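Local atomic coordinates of inorganic pyrophosphatase (PDB entry 6LL8), a protein that probably hydrolyses diphosphate to two phosphates, using divalent metal ions such as manganese or magnesium held at its active site. Residues 215-220 and 252-257. Residues are numbered along the deposited sequence; the frame is centred on the assembly and turned at random. Where two conformers were deposited one is given.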
# COMPACT_ATOMS: atom_id res chain seq x y z
N ILE A 215 3.45 2.73 10.98
CA ILE A 215 3.73 3.87 10.07
C ILE A 215 2.47 4.15 9.25
O ILE A 215 2.06 3.28 8.46
CB ILE A 215 4.91 3.59 9.15
CG1 ILE A 215 6.12 3.06 9.92
CG2 ILE A 215 5.22 4.83 8.33
CD1 ILE A 215 7.34 2.75 9.08
N GLY A 216 1.92 5.34 9.40
CA GLY A 216 0.85 5.82 8.54
C GLY A 216 1.39 6.77 7.51
O GLY A 216 2.49 7.32 7.64
N GLN A 217 0.59 6.99 6.48
CA GLN A 217 0.92 7.97 5.43
C GLN A 217 -0.35 8.62 4.94
O GLN A 217 -1.36 7.94 4.77
CB GLN A 217 1.68 7.30 4.29
CG GLN A 217 2.11 8.32 3.22
CD GLN A 217 3.11 7.79 2.23
OE1 GLN A 217 3.07 6.61 1.89
NE2 GLN A 217 4.03 8.62 1.78
N LEU A 218 -0.27 9.92 4.72
CA LEU A 218 -1.35 10.70 4.09
C LEU A 218 -0.73 11.50 2.96
O LEU A 218 -0.11 12.55 3.19
CB LEU A 218 -2.02 11.60 5.11
CG LEU A 218 -2.77 10.86 6.20
CD1 LEU A 218 -3.01 11.74 7.41
CD2 LEU A 218 -4.08 10.28 5.66
N GLU A 219 -0.92 11.04 1.74
CA GLU A 219 -0.47 11.73 0.53
C GLU A 219 -1.54 12.72 0.08
O GLU A 219 -2.71 12.36 -0.07
CB GLU A 219 -0.26 10.74 -0.62
CG GLU A 219 0.82 9.69 -0.41
CD GLU A 219 0.55 8.49 -1.30
OE1 GLU A 219 -0.57 7.92 -1.18
OE2 GLU A 219 1.39 8.17 -2.12
N VAL A 220 -1.12 13.96 -0.10
CA VAL A 220 -2.04 15.05 -0.47
C VAL A 220 -1.34 15.97 -1.45
O VAL A 220 -0.11 15.93 -1.60
CB VAL A 220 -2.51 15.83 0.77
CG1 VAL A 220 -3.25 14.95 1.76
CG2 VAL A 220 -1.36 16.54 1.44
N LEU A 252 3.51 9.95 8.21
CA LEU A 252 4.02 10.74 7.09
C LEU A 252 2.93 11.60 6.51
O LEU A 252 1.90 11.08 6.06
CB LEU A 252 4.52 9.79 6.00
CG LEU A 252 5.73 8.93 6.36
CD1 LEU A 252 5.72 7.67 5.50
CD2 LEU A 252 7.02 9.70 6.16
N LEU A 253 3.14 12.90 6.54
CA LEU A 253 2.25 13.87 5.85
C LEU A 253 3.00 14.22 4.56
O LEU A 253 4.03 14.92 4.60
CB LEU A 253 2.00 15.09 6.73
CG LEU A 253 1.50 14.81 8.14
CD1 LEU A 253 1.30 16.13 8.88
CD2 LEU A 253 0.22 14.00 8.12
N THR A 254 2.57 13.66 3.45
CA THR A 254 3.34 13.64 2.20
C THR A 254 2.69 14.58 1.20
O THR A 254 1.55 14.40 0.83
CB THR A 254 3.42 12.23 1.65
OG1 THR A 254 4.07 11.40 2.62
CG2 THR A 254 4.15 12.19 0.33
N ASP A 255 3.46 15.58 0.77
CA ASP A 255 3.02 16.56 -0.24
C ASP A 255 3.55 16.08 -1.58
O ASP A 255 4.77 16.07 -1.80
CB ASP A 255 3.55 17.93 0.16
CG ASP A 255 3.08 19.05 -0.72
OD1 ASP A 255 3.13 18.86 -1.94
OD2 ASP A 255 2.60 20.10 -0.15
N ILE A 256 2.65 15.69 -2.46
CA ILE A 256 3.06 15.10 -3.75
C ILE A 256 3.53 16.15 -4.74
O ILE A 256 4.13 15.78 -5.74
CB ILE A 256 2.00 14.19 -4.35
CG1 ILE A 256 0.80 14.95 -4.88
CG2 ILE A 256 1.63 13.10 -3.37
CD1 ILE A 256 0.19 14.36 -6.12
N MET A 257 3.29 17.42 -4.47
CA MET A 257 3.78 18.48 -5.37
C MET A 257 5.15 18.98 -4.89
O MET A 257 6.02 19.11 -5.76
CB MET A 257 2.73 19.59 -5.51
CG MET A 257 1.31 19.06 -5.86
SD MET A 257 1.13 18.16 -7.46
CE MET A 257 1.50 19.51 -8.58
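Gln217 reaches diagonally over the sheet surface to Thr254, its carboxamide NE2 lying 2.9 Å from Thr254 OG1. The N-H points almost straight at the oxygen (178°), and OG1 sits 1° out of the amide plane. CG of Gln217 is anti to the backbone N (chi1 -177°) and the chain runs on extended, passing obliquely across Leu252, with CG 4.0 Å from Leu252 CB. NE2 also bonds Leu292 O, consistent with both bonds together holding the carboxamide in its rotation, and Thr254 OG1 pairs with Ser261 OG. On this same face Glu219 lies alongside Thr254, its carboxylate salt-bridged to Lys187, while the opposite face carries Leu218 and Leu253, side by side and pointing the same way, CD1 of the former 4.0 Å from CD2 of the latter. Between the two faces the strands run parallel, axes 21° apart, joined by five backbone bonds from Leu252 N-Gly216 O (2.9 Å) to Ile256 N-Val220 O (2.9 Å). Beyond, Met257 N donates to Asp255 OD1, an Asx turn, while OD2 is salt-bridged to Lys258. Gln217 also touches the bound imidodiphosphate, placing this face beside the active site. The pair forms the strands of a beta-alpha-beta unit whose crossover contains helix 230-243; strands 203-208 and 260-267 flank it in the mixed sheet of the DHHA2 domain, and helices 294-307 and 176-187 pack on the Gln217 face.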